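Local coordinates for D-mandelate dehydrogenase (Rhodotorula graminis, PDB 2W2K), which is a D-mandelate dehydrogenase of the D-isomer-specific 2-hydroxyacid dehydrogenase family that binds NAD(+), at residues Leu8-Arg14 and Leu58-Gly63; Ala89-Leu94 and Ala105-Ser109; Ser118-Leu122 and Glu177-Ala182; Ala218-Val224 and Phe242-Lys247; Phe327-Lys332 and Val341-Ser345. The contacts are given in a common frame with arbitrary orientation. Residue numbers count along the deposited sequence, not the author numbering.

Contact 1: residues Leu8-Arg14 and Leu58-Gly63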
# COMPACT_ATOMS: atom_id res chain seq x y z
N LEU B 8 -38.30 2.02 -5.95
CA LEU B 8 -36.91 1.55 -6.20
C LEU B 8 -36.22 2.44 -7.23
O LEU B 8 -36.67 2.49 -8.37
CB LEU B 8 -36.92 0.09 -6.71
CG LEU B 8 -35.58 -0.54 -7.14
CD1 LEU B 8 -34.55 -0.51 -5.97
CD2 LEU B 8 -35.77 -1.96 -7.63
N LEU B 9 -35.16 3.15 -6.81
CA LEU B 9 -34.37 4.01 -7.70
C LEU B 9 -33.23 3.23 -8.34
O LEU B 9 -32.20 2.94 -7.69
CB LEU B 9 -33.80 5.24 -6.97
CG LEU B 9 -34.70 6.34 -6.39
CD1 LEU B 9 -33.80 7.46 -5.78
CD2 LEU B 9 -35.68 6.92 -7.41
N GLY B 10 -33.40 2.88 -9.61
CA GLY B 10 -32.38 2.09 -10.32
C GLY B 10 -32.44 0.58 -10.08
O GLY B 10 -33.51 0.04 -9.74
N ASP B 11 -31.29 -0.09 -10.23
CA ASP B 11 -31.21 -1.57 -10.19
C ASP B 11 -31.62 -2.21 -8.83
O ASP B 11 -31.42 -1.62 -7.77
CB ASP B 11 -29.77 -2.04 -10.52
CG ASP B 11 -29.42 -1.93 -12.02
OD1 ASP B 11 -30.31 -1.71 -12.86
OD2 ASP B 11 -28.21 -2.06 -12.33
N PRO B 12 -32.20 -3.44 -8.87
CA PRO B 12 -32.49 -4.20 -7.63
C PRO B 12 -31.20 -4.73 -6.99
O PRO B 12 -30.10 -4.43 -7.47
CB PRO B 12 -33.37 -5.35 -8.13
CG PRO B 12 -32.87 -5.59 -9.56
CD PRO B 12 -32.61 -4.18 -10.09
N ALA B 13 -31.34 -5.54 -5.93
CA ALA B 13 -30.17 -6.01 -5.15
C ALA B 13 -29.23 -6.92 -5.97
O ALA B 13 -29.68 -7.64 -6.86
CB ALA B 13 -30.64 -6.72 -3.83
N ARG B 14 -27.93 -6.87 -5.67
CA ARG B 14 -26.92 -7.72 -6.35
C ARG B 14 -26.18 -8.71 -5.43
O ARG B 14 -25.50 -9.62 -5.91
CB ARG B 14 -25.87 -6.85 -7.07
CG ARG B 14 -26.38 -6.04 -8.25
CD ARG B 14 -25.39 -4.92 -8.64
NE ARG B 14 -25.95 -3.98 -9.61
CZ ARG B 14 -25.69 -2.68 -9.65
NH1 ARG B 14 -24.86 -2.12 -8.77
NH2 ARG B 14 -26.27 -1.91 -10.56
N LEU B 58 -30.02 1.35 -3.66
CA LEU B 58 -29.13 0.26 -3.19
C LEU B 58 -27.62 0.44 -3.47
O LEU B 58 -26.79 -0.31 -2.91
CB LEU B 58 -29.61 -1.10 -3.75
CG LEU B 58 -31.01 -1.55 -3.26
CD1 LEU B 58 -31.55 -2.70 -4.14
CD2 LEU B 58 -30.96 -2.00 -1.84
N ALA B 59 -27.27 1.39 -4.34
CA ALA B 59 -25.87 1.63 -4.71
C ALA B 59 -25.65 3.10 -5.05
O ALA B 59 -26.56 3.80 -5.50
CB ALA B 59 -25.45 0.74 -5.92
N VAL B 60 -24.41 3.56 -4.88
CA VAL B 60 -24.07 4.97 -5.11
C VAL B 60 -24.30 5.35 -6.58
O VAL B 60 -24.82 6.45 -6.89
CB VAL B 60 -22.59 5.27 -4.67
CG1 VAL B 60 -22.11 6.62 -5.21
CG2 VAL B 60 -22.48 5.25 -3.14
N GLU B 61 -23.95 4.42 -7.47
CA GLU B 61 -24.12 4.62 -8.92
C GLU B 61 -25.54 4.38 -9.48
O GLU B 61 -25.76 4.53 -10.69
CB GLU B 61 -23.09 3.77 -9.71
CG GLU B 61 -23.31 2.25 -9.66
CD GLU B 61 -22.64 1.57 -8.45
OE1 GLU B 61 -22.19 2.24 -7.50
OE2 GLU B 61 -22.58 0.33 -8.46
N ASN B 62 -26.49 3.97 -8.62
CA ASN B 62 -27.86 3.65 -9.07
C ASN B 62 -28.75 4.88 -8.96
O ASN B 62 -28.66 5.61 -7.96
CB ASN B 62 -28.52 2.54 -8.22
CG ASN B 62 -27.91 1.14 -8.41
OD1 ASN B 62 -26.92 0.93 -9.13
ND2 ASN B 62 -28.48 0.17 -7.69
N GLY B 63 -29.62 5.08 -9.95
CA GLY B 63 -30.63 6.13 -9.90
C GLY B 63 -30.16 7.55 -10.23
O GLY B 63 -30.87 8.52 -9.94
O HOH W 1 -31.20 0.88 -6.29
O HOH W 2 -27.73 -2.68 -7.25
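Water 1 joins these two loops with four hydrogen bonds. It donates to Leu9 O (2.7 Å) and Asp11 O (2.9 Å) and accepts from Leu58 N (2.9 Å) and Asn62 ND2 (3.1 Å), bridging irregular loops that share no direct backbone hydrogen bond. Water 2 links Pro12 O and Asn62 ND2, each at 3.0 Å. Asn62 suits its place because its amide serves both waters through ND2 and, through OD1, takes a weak hydrogen bond from Arg14 NH2 (3.2 Å). The Arg14 guanidinium joins a salt-bridge network: NH2 meets Asp11 OD2 at 2.6 Å, while NH1 makes a weak hydrogen bond, part of a salt bridge, to Glu61 OE2 at 3.4 Å. Where the loops come closest, Gly10 CA and Gly63 CA are 4.4 Å apart. A side chain on Gly10 would strike Asn62 and Gly63, and its backbone angles also suit glycine alone. Leu58 CD1 lies 4.1 Å from both Leu8 CD1 and Ala13 CB. Both loops leave the C-terminal ends of the neighbouring parallel strands 5-8 and 54-57; Trp20 of helix 17-26 packs on Leu8 and Leu58, and Glu317 of helix 310-330 accepts a hydrogen bond from Arg14 N.

Contact 2: residues Ala89-Leu94 and Ala105-Ser109; sequences AGFDWL and AFANS
Ala89 begins the loop after strand 83-86 extended (phi/psi -150/153), its CA 5.6 Å from Asn108 CA and its CB 3.7 Å from Asn108 ND2. Gly90 turns the chain with a positive phi (75/90), which glycine tolerates best. Phe91 (-118/101, chi1 m, chi2 -36°) points toward strand 105-107 and opens a type I turn to Leu94, closed by a weak Leu94 N to Phe91 O hydrogen bond (3.5 Å). Its CE2 meets Phe106 CZ at 3.3 Å and Asn108 CB at 3.9 Å; the rings touch rim to rim, centroids 5.8 Å apart, planes at 84°. Asp92 (-65/-16) and Trp93 (-88/-6) fill the turn's middle; Trp93 stacks on Tyr67. Leu94 (chi1 t, chi2 p), its CA 10.5 Å from Phe106 CA, sets CD2 3.7 Å from the Phe106 ring centroid, 11° off its normal, a CH-pi contact. Residues 105-107 are extended strand, Phe106 t with chi2 71°; Asn108 (-91/-163, chi1 p) continues past it. The loop folds over the edge strand of a parallel sheet, the Ala89 side chain about 8 Å from that of Ile174 in the NAD(+) site. No hydrogen bond joins the segments: near-perpendicular ring rims and a leucine methyl make a nonpolar contact.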
# COMPACT_ATOMS: atom_id res chain seq x y z
N ALA B 89 -22.34 7.95 1.73
CA ALA B 89 -22.58 9.11 2.63
C ALA B 89 -22.04 10.39 2.02
O ALA B 89 -21.11 10.36 1.23
CB ALA B 89 -21.97 8.86 4.00
N GLY B 90 -22.63 11.52 2.40
CA GLY B 90 -22.20 12.83 1.87
C GLY B 90 -22.68 13.02 0.45
O GLY B 90 -21.99 12.66 -0.50
N PHE B 91 -23.88 13.60 0.31
CA PHE B 91 -24.60 13.63 -0.97
C PHE B 91 -24.84 15.03 -1.49
O PHE B 91 -25.80 15.71 -1.07
CB PHE B 91 -25.95 12.95 -0.82
CG PHE B 91 -25.88 11.56 -0.29
CD1 PHE B 91 -24.84 10.71 -0.65
CD2 PHE B 91 -26.88 11.09 0.53
CE1 PHE B 91 -24.81 9.40 -0.17
CE2 PHE B 91 -26.85 9.79 1.03
CZ PHE B 91 -25.83 8.95 0.68
N ASP B 92 -24.02 15.44 -2.45
CA ASP B 92 -24.17 16.73 -3.10
C ASP B 92 -25.48 16.86 -3.90
O ASP B 92 -25.86 17.96 -4.27
CB ASP B 92 -22.97 17.01 -4.02
N TRP B 93 -26.14 15.73 -4.18
CA TRP B 93 -27.35 15.71 -5.04
C TRP B 93 -28.70 15.94 -4.31
O TRP B 93 -29.73 16.07 -4.96
CB TRP B 93 -27.42 14.39 -5.83
CG TRP B 93 -27.25 13.14 -4.99
CD1 TRP B 93 -26.07 12.46 -4.76
CD2 TRP B 93 -28.27 12.41 -4.29
NE1 TRP B 93 -26.30 11.38 -3.96
CE2 TRP B 93 -27.63 11.31 -3.65
CE3 TRP B 93 -29.66 12.57 -4.15
CZ2 TRP B 93 -28.34 10.38 -2.87
CZ3 TRP B 93 -30.38 11.62 -3.36
CH2 TRP B 93 -29.71 10.54 -2.73
N LEU B 94 -28.68 16.02 -2.97
CA LEU B 94 -29.92 16.09 -2.17
C LEU B 94 -30.10 17.39 -1.37
O LEU B 94 -29.20 17.79 -0.62
CB LEU B 94 -30.00 14.90 -1.20
CG LEU B 94 -31.20 14.78 -0.23
CD1 LEU B 94 -32.46 14.43 -0.98
CD2 LEU B 94 -30.93 13.72 0.84
N ALA B 105 -38.11 11.39 6.87
CA ALA B 105 -36.86 11.00 7.55
C ALA B 105 -35.86 10.48 6.52
O ALA B 105 -36.24 9.78 5.58
CB ALA B 105 -37.15 9.90 8.60
N PHE B 106 -34.57 10.81 6.70
CA PHE B 106 -33.51 10.32 5.80
C PHE B 106 -32.46 9.48 6.57
O PHE B 106 -32.13 9.76 7.73
CB PHE B 106 -32.83 11.50 5.06
CG PHE B 106 -31.83 11.09 3.98
CD1 PHE B 106 -32.27 10.50 2.77
CD2 PHE B 106 -30.45 11.32 4.15
CE1 PHE B 106 -31.34 10.12 1.76
CE2 PHE B 106 -29.52 10.94 3.16
CZ PHE B 106 -29.98 10.33 1.95
N ALA B 107 -31.95 8.45 5.90
CA ALA B 107 -30.79 7.68 6.37
C ALA B 107 -29.79 7.50 5.23
O ALA B 107 -30.17 7.13 4.10
CB ALA B 107 -31.24 6.30 6.87
N ASN B 108 -28.51 7.77 5.52
CA ASN B 108 -27.43 7.31 4.64
C ASN B 108 -26.95 5.91 5.10
O ASN B 108 -27.66 5.21 5.84
CB ASN B 108 -26.28 8.33 4.57
CG ASN B 108 -25.65 8.63 5.95
OD1 ASN B 108 -25.81 7.88 6.90
ND2 ASN B 108 -24.90 9.75 6.03
N SER B 109 -25.76 5.49 4.66
CA SER B 109 -25.17 4.21 5.05
C SER B 109 -23.80 4.48 5.70
O SER B 109 -22.82 3.78 5.43
CB SER B 109 -25.10 3.24 3.83
OG SER B 109 -26.41 2.98 3.29

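Contact 3: residues Ser118-Leu122 and Glu177-Ala182; sequences SDLAL and EIARKA
This is a helix pair in which helix 173-185, the helix following the first strand of the Rossmann-type coenzyme fold, packs against helix 114-130. Both segments are regular alpha-helix; their axes approach to 9.0 Å and cross at -48°, running broadly the same way. Ser118 CA and Ile178 CA are nearest, 4.9 Å apart, a closeness that the small serine permits. The buried amine of Lys181 (chi1 m, then t, t, t) is satisfied from the opposite helix: NZ donates to Ser118 OG at 2.8 Å and to Asp119 OD1 at 2.7 Å, the latter also a salt bridge. Ser118 OG (chi1 p) also hydrogen-bonds to the carbonyls of Asp114 and Thr115. Next to Lys181, Arg180 pairs with Glu177, about one turn back (NE to OE2 2.9 Å, NH2 to OE1 3.1 Å), and binds the carbonyls of His184 and Gly185 of the neighbouring subunit. The helix pair thus lies at the dimer interface, where Leu122 packs on Leu122 of the neighbouring subunit. Apolar contacts flank the polar centre. Leu122 (t, p) places CD1 4.2 Å from Ala182 CB, and near Thr255 and Ile174 of the NAD(+) site, Ala121 CB meets Ile178 CD1 at 3.5 Å.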
# COMPACT_ATOMS: atom_id res chain seq x y z
N SER B 118 -10.10 3.65 4.48
CA SER B 118 -8.83 3.73 5.26
C SER B 118 -7.67 2.90 4.65
O SER B 118 -6.50 3.35 4.68
CB SER B 118 -9.04 3.40 6.76
OG SER B 118 -9.49 2.06 6.98
N ASP B 119 -7.97 1.70 4.14
CA ASP B 119 -6.97 0.87 3.41
C ASP B 119 -6.44 1.59 2.16
O ASP B 119 -5.23 1.53 1.86
CB ASP B 119 -7.58 -0.48 2.99
CG ASP B 119 -7.63 -1.52 4.12
OD1 ASP B 119 -7.05 -1.28 5.21
OD2 ASP B 119 -8.26 -2.60 3.90
N LEU B 120 -7.34 2.23 1.39
CA LEU B 120 -6.93 2.96 0.15
C LEU B 120 -6.06 4.18 0.50
O LEU B 120 -5.08 4.47 -0.20
CB LEU B 120 -8.14 3.35 -0.75
CG LEU B 120 -7.95 3.78 -2.24
CD1 LEU B 120 -7.56 5.26 -2.40
CD2 LEU B 120 -6.97 2.87 -3.05
N ALA B 121 -6.39 4.87 1.59
CA ALA B 121 -5.50 5.96 2.07
C ALA B 121 -4.09 5.45 2.47
O ALA B 121 -3.08 6.10 2.16
CB ALA B 121 -6.16 6.74 3.24
N LEU B 122 -4.03 4.28 3.12
CA LEU B 122 -2.75 3.64 3.48
C LEU B 122 -1.91 3.29 2.23
O LEU B 122 -0.69 3.49 2.22
CB LEU B 122 -2.93 2.39 4.37
CG LEU B 122 -1.66 1.97 5.17
CD1 LEU B 122 -1.42 2.93 6.37
CD2 LEU B 122 -1.78 0.52 5.66
N GLU B 177 -9.03 5.02 11.77
CA GLU B 177 -8.53 3.74 11.19
C GLU B 177 -7.26 3.94 10.35
O GLU B 177 -6.35 3.12 10.43
CB GLU B 177 -9.62 3.03 10.37
CG GLU B 177 -10.62 2.22 11.22
CD GLU B 177 -9.96 1.00 11.88
OE1 GLU B 177 -9.73 -0.01 11.18
OE2 GLU B 177 -9.68 1.05 13.11
N ILE B 178 -7.23 5.00 9.53
CA ILE B 178 -5.97 5.43 8.88
C ILE B 178 -4.81 5.51 9.92
O ILE B 178 -3.74 4.89 9.73
CB ILE B 178 -6.11 6.77 8.05
CG1 ILE B 178 -7.20 6.65 6.94
CG2 ILE B 178 -4.75 7.17 7.42
CD1 ILE B 178 -7.50 8.00 6.21
N ALA B 179 -5.05 6.23 11.02
CA ALA B 179 -4.01 6.48 12.05
C ALA B 179 -3.61 5.20 12.80
O ALA B 179 -2.44 5.01 13.12
CB ALA B 179 -4.48 7.57 13.07
N ARG B 180 -4.58 4.34 13.09
CA ARG B 180 -4.29 3.06 13.78
C ARG B 180 -3.32 2.22 12.90
O ARG B 180 -2.31 1.67 13.39
CB ARG B 180 -5.58 2.28 14.06
CG ARG B 180 -5.35 0.97 14.87
CD ARG B 180 -6.63 0.13 15.05
NE ARG B 180 -7.19 -0.36 13.80
CZ ARG B 180 -6.69 -1.38 13.09
NH1 ARG B 180 -5.63 -2.07 13.51
NH2 ARG B 180 -7.27 -1.73 11.96
N LYS B 181 -3.63 2.14 11.61
CA LYS B 181 -2.82 1.36 10.67
C LYS B 181 -1.42 2.00 10.44
O LYS B 181 -0.40 1.30 10.44
CB LYS B 181 -3.61 1.13 9.36
CG LYS B 181 -4.85 0.20 9.54
CD LYS B 181 -5.80 0.27 8.29
CE LYS B 181 -7.08 -0.49 8.57
NZ LYS B 181 -8.13 -0.33 7.51
N ALA B 182 -1.38 3.33 10.31
CA ALA B 182 -0.11 4.04 10.08
C ALA B 182 0.82 4.06 11.31
O ALA B 182 2.04 3.94 11.16
CB ALA B 182 -0.37 5.49 9.59

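Contact 4: residues Ala218-Val224 and Phe242-Lys247; sequences ARRSDCV and FFAAMK
Ala218 and Lys247 have the most surface covered here, and Phe242 comes next. Ala218, in the last turn of helix 214-220, points its CB at helix 240-245. CB lies 3.7 Å from the Phe242 ring centroid, 12° off the ring normal, a CH-pi contact; it is also 3.9 Å from Ala245 CB and 3.8 Å from Met246 CG. A methyl suits this spot because the backbones are close: Arg219 CA and Met246 CA are 4.8 Å apart. Ser221 (-94/144) and Asp222 (-94/-35) lead from the helix into strand 223-226. Phe242 (chi1 t, chi2 94°) turns its edge to Val224 on that strand, CE2 to CG2 4.1 Å; Val224 CG2 also meets Met246 CE at 3.7 Å. Lys247, backbone extended (-79/151) and side chain p, t, p, t, passes the carbonyls of residues 219-221. Its CE is 3.1 Å from Ser221 O, and NZ forms a long salt bridge of 3.7 Å to Asp222 OD1, while Asp222 OD2 accepts a hydrogen bond from Val165 N. Water 3 joins Lys247 N (2.9 Å) to Ala218 O and Ser221 O (2.7 Å each). The contact packs a Rossmann-type beta-alpha-beta crossover against the preceding helix: its apolar part coheres by close fit, its polar part by bridging water and a long salt bridge.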
# COMPACT_ATOMS: atom_id res chain seq x y z
N ALA B 218 0.29 21.80 9.23
CA ALA B 218 1.14 21.77 8.00
C ALA B 218 2.65 21.75 8.32
O ALA B 218 3.40 20.93 7.76
CB ALA B 218 0.78 22.97 7.08
N ARG B 219 3.09 22.63 9.23
CA ARG B 219 4.51 22.76 9.56
C ARG B 219 5.10 21.50 10.21
O ARG B 219 6.31 21.21 10.04
CB ARG B 219 4.71 23.98 10.48
CG ARG B 219 6.18 24.32 10.76
CD ARG B 219 6.33 25.58 11.64
NE ARG B 219 7.75 25.74 11.99
CZ ARG B 219 8.68 26.32 11.22
NH1 ARG B 219 8.39 26.84 10.03
NH2 ARG B 219 9.93 26.38 11.65
N ARG B 220 4.29 20.78 10.98
CA ARG B 220 4.78 19.63 11.78
C ARG B 220 4.90 18.32 10.96
O ARG B 220 5.55 17.35 11.40
CB ARG B 220 3.89 19.38 13.02
CG ARG B 220 3.86 20.53 14.10
CD ARG B 220 5.13 20.60 14.97
NE ARG B 220 5.29 19.39 15.77
CZ ARG B 220 4.64 19.14 16.91
NH1 ARG B 220 3.79 20.03 17.44
NH2 ARG B 220 4.85 17.99 17.54
N SER B 221 4.28 18.29 9.78
CA SER B 221 4.03 17.01 9.06
C SER B 221 5.10 16.60 8.02
O SER B 221 5.66 17.44 7.33
CB SER B 221 2.65 17.06 8.36
OG SER B 221 1.62 17.39 9.29
N ASP B 222 5.34 15.29 7.91
CA ASP B 222 6.09 14.71 6.79
C ASP B 222 5.14 14.25 5.67
O ASP B 222 5.46 14.36 4.47
CB ASP B 222 6.99 13.56 7.27
CG ASP B 222 8.09 14.04 8.24
OD1 ASP B 222 8.95 14.85 7.81
OD2 ASP B 222 8.09 13.60 9.41
N CYS B 223 3.96 13.74 6.06
CA CYS B 223 2.86 13.48 5.11
C CYS B 223 1.53 13.94 5.74
O CYS B 223 1.20 13.54 6.86
CB CYS B 223 2.78 11.98 4.78
SG CYS B 223 1.56 11.52 3.46
N VAL B 224 0.77 14.76 5.01
CA VAL B 224 -0.59 15.19 5.44
C VAL B 224 -1.67 14.22 4.90
O VAL B 224 -1.61 13.82 3.72
CB VAL B 224 -0.88 16.66 5.00
CG1 VAL B 224 -2.36 17.05 5.21
CG2 VAL B 224 0.04 17.65 5.76
N PHE B 242 -1.57 27.11 3.12
CA PHE B 242 -1.30 25.81 3.73
C PHE B 242 0.00 25.22 3.18
O PHE B 242 0.87 24.77 3.97
CB PHE B 242 -2.45 24.82 3.50
CG PHE B 242 -2.33 23.53 4.30
CD1 PHE B 242 -2.97 23.41 5.52
CD2 PHE B 242 -1.58 22.44 3.82
CE1 PHE B 242 -2.86 22.23 6.30
CE2 PHE B 242 -1.49 21.22 4.57
CZ PHE B 242 -2.13 21.13 5.83
N PHE B 243 0.14 25.22 1.85
CA PHE B 243 1.36 24.70 1.21
C PHE B 243 2.60 25.54 1.58
O PHE B 243 3.70 24.97 1.82
CB PHE B 243 1.21 24.55 -0.31
CG PHE B 243 0.21 23.50 -0.74
CD1 PHE B 243 0.38 22.15 -0.35
CD2 PHE B 243 -0.89 23.84 -1.53
CE1 PHE B 243 -0.56 21.16 -0.73
CE2 PHE B 243 -1.83 22.85 -1.93
CZ PHE B 243 -1.65 21.51 -1.53
N ALA B 244 2.44 26.87 1.64
CA ALA B 244 3.54 27.74 2.12
C ALA B 244 4.07 27.33 3.50
O ALA B 244 5.31 27.42 3.78
CB ALA B 244 3.13 29.25 2.09
N ALA B 245 3.15 26.87 4.36
CA ALA B 245 3.51 26.43 5.73
C ALA B 245 4.16 25.04 5.82
O ALA B 245 4.84 24.75 6.81
CB ALA B 245 2.29 26.53 6.71
N MET B 246 4.00 24.21 4.78
CA MET B 246 4.60 22.86 4.77
C MET B 246 6.14 22.85 4.66
O MET B 246 6.74 23.81 4.16
CB MET B 246 3.97 21.97 3.67
CG MET B 246 2.48 21.67 3.93
SD MET B 246 1.72 20.56 2.70
CE MET B 246 2.39 18.96 3.20
N LYS B 247 6.78 21.78 5.13
CA LYS B 247 8.24 21.72 5.03
C LYS B 247 8.69 21.34 3.61
O LYS B 247 7.96 20.66 2.89
CB LYS B 247 8.85 20.83 6.11
CG LYS B 247 8.58 19.39 6.02
CD LYS B 247 9.14 18.65 7.26
CE LYS B 247 8.19 18.79 8.43
NZ LYS B 247 8.67 18.10 9.63
O HOH W 3 4.94 19.64 5.92
O HOH W 4 6.06 26.98 8.33

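Contact 5: residues Phe327-Lys332 and Val341-Ser345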
# COMPACT_ATOMS: atom_id res chain seq x y z
N PHE B 327 -38.13 1.04 10.62
CA PHE B 327 -38.88 2.31 10.71
C PHE B 327 -40.37 2.20 10.30
O PHE B 327 -41.21 2.89 10.88
CB PHE B 327 -38.16 3.39 9.87
CG PHE B 327 -38.54 4.81 10.24
CD1 PHE B 327 -38.01 5.43 11.38
CD2 PHE B 327 -39.42 5.54 9.43
CE1 PHE B 327 -38.35 6.75 11.71
CE2 PHE B 327 -39.76 6.87 9.76
CZ PHE B 327 -39.22 7.47 10.90
N LEU B 328 -40.69 1.33 9.34
CA LEU B 328 -42.10 1.15 8.90
C LEU B 328 -42.87 -0.01 9.54
O LEU B 328 -44.11 0.05 9.64
CB LEU B 328 -42.20 1.01 7.36
CG LEU B 328 -41.82 2.23 6.49
CD1 LEU B 328 -42.15 1.95 5.02
CD2 LEU B 328 -42.52 3.51 6.99
N LEU B 329 -42.16 -1.07 9.93
CA LEU B 329 -42.81 -2.31 10.42
C LEU B 329 -42.58 -2.66 11.91
O LEU B 329 -43.45 -3.26 12.57
CB LEU B 329 -42.47 -3.52 9.53
CG LEU B 329 -42.88 -3.46 8.04
CD1 LEU B 329 -42.49 -4.71 7.28
CD2 LEU B 329 -44.36 -3.18 7.89
N GLN B 330 -41.43 -2.27 12.45
CA GLN B 330 -41.01 -2.69 13.82
C GLN B 330 -41.21 -1.64 14.92
O GLN B 330 -41.00 -1.92 16.11
CB GLN B 330 -39.53 -3.15 13.80
CG GLN B 330 -39.21 -4.35 12.90
CD GLN B 330 -37.71 -4.71 12.89
OE1 GLN B 330 -37.04 -4.69 13.92
NE2 GLN B 330 -37.20 -5.02 11.72
N GLY B 331 -41.58 -0.41 14.55
CA GLY B 331 -41.66 0.70 15.54
C GLY B 331 -40.31 1.09 16.16
O GLY B 331 -40.28 1.62 17.28
N LYS B 332 -39.22 0.83 15.43
CA LYS B 332 -37.84 1.09 15.89
C LYS B 332 -37.15 2.25 15.12
O LYS B 332 -37.42 2.47 13.93
CB LYS B 332 -37.01 -0.18 15.77
CG LYS B 332 -37.46 -1.31 16.71
CD LYS B 332 -36.39 -2.38 16.84
CE LYS B 332 -36.84 -3.51 17.76
NZ LYS B 332 -35.89 -4.65 17.73
N VAL B 341 -34.37 13.96 13.05
CA VAL B 341 -34.86 12.64 13.54
C VAL B 341 -36.37 12.66 13.78
O VAL B 341 -36.90 13.63 14.35
CB VAL B 341 -34.08 12.18 14.81
CG1 VAL B 341 -34.74 10.98 15.49
CG2 VAL B 341 -32.62 11.89 14.49
N PHE B 342 -37.07 11.60 13.34
CA PHE B 342 -38.53 11.50 13.44
C PHE B 342 -38.97 10.24 14.21
O PHE B 342 -38.24 9.24 14.23
CB PHE B 342 -39.17 11.47 12.04
CG PHE B 342 -39.00 12.74 11.24
CD1 PHE B 342 -37.82 13.00 10.54
CD2 PHE B 342 -40.03 13.67 11.15
CE1 PHE B 342 -37.67 14.16 9.79
CE2 PHE B 342 -39.88 14.84 10.40
CZ PHE B 342 -38.71 15.08 9.71
N ALA B 343 -40.15 10.28 14.82
CA ALA B 343 -40.68 9.09 15.52
C ALA B 343 -41.16 8.07 14.50
O ALA B 343 -41.82 8.45 13.53
CB ALA B 343 -41.81 9.50 16.47
N PRO B 344 -40.83 6.76 14.70
CA PRO B 344 -41.35 5.70 13.82
C PRO B 344 -42.86 5.50 13.95
O PRO B 344 -43.43 5.88 14.96
CB PRO B 344 -40.60 4.43 14.27
CG PRO B 344 -40.06 4.73 15.60
CD PRO B 344 -39.93 6.23 15.75
N SER B 345 -43.49 4.89 12.94
CA SER B 345 -44.92 4.54 13.00
C SER B 345 -45.19 3.64 14.21
O SER B 345 -44.33 2.84 14.60
CB SER B 345 -45.38 3.82 11.72
OG SER B 345 -45.04 4.53 10.54
O HOH W 5 -42.67 5.47 10.44
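The chain leaves helix 310-330 through a wider pi-type turn at 327-330 and then Gly331, whose positive phi (64/26) lets it break from helical geometry. The second segment, 341-345, is extended without belonging to a strand, and passes beside this helix end so that Phe327 CA and Pro344 CA are 5.2 Å apart. No direct hydrogen bond joins the two backbones. Instead water 5 donates to Phe327 O (3.0 Å), accepts from Ser345 N (2.7 Å) and bonds Ser345 OG (2.6 Å), a hydroxyl also hydrogen-bonded to Lys82 NZ. Gly331 adds a CA-H...O contact, its CA 3.5 Å from Ser345 O, which a bare glycine makes easy. Among the side chains Phe327 is central. Pro344 CA lies over one face of its ring, 4.1 Å from the centroid and 22° off the normal, a CH-pi contact, and Pro344 CB is 4.0 Å from Phe327 CD1. At the ring edge, Phe327 CE1 is 3.5 Å from Phe342 O. Proline fits well: it favours the extended backbone and has no amide hydrogen to satisfy against the ring. Phe327 also packs on Val83 and Ala105, so the C-terminal tail lies along the end of helix 310-330 beside strands 83-86 and 105-107. It is held largely by an aromatic ring and one shared water, cohesion that depends on shape more than on charge.

In the fold
Contacts 1, 2 and 5 belong to the five-stranded parallel sheet region, and contacts 3 and 4 to the seven-stranded coenzyme fold and the helix packed on it. Contact 3 is buried, contacts 1 and 4 are partly so, and contacts 2 and 5 lie at the surface. Contacts 2 and 5 touch: Ala105 CB of strand 105-107 packs on Phe342 CD1 (3.7 Å) and Phe327 CZ (3.9 Å). Helix 310-330 carries one side of contact 5 and also borders contacts 1 and 2. Chemistry follows place: short, direct hydrogen bonds, one of them a salt bridge, in contact 3; waters and longer salt bridges between the segments in contacts 1 and 4; mainly aromatic contacts in 2 and 5, the latter with one water.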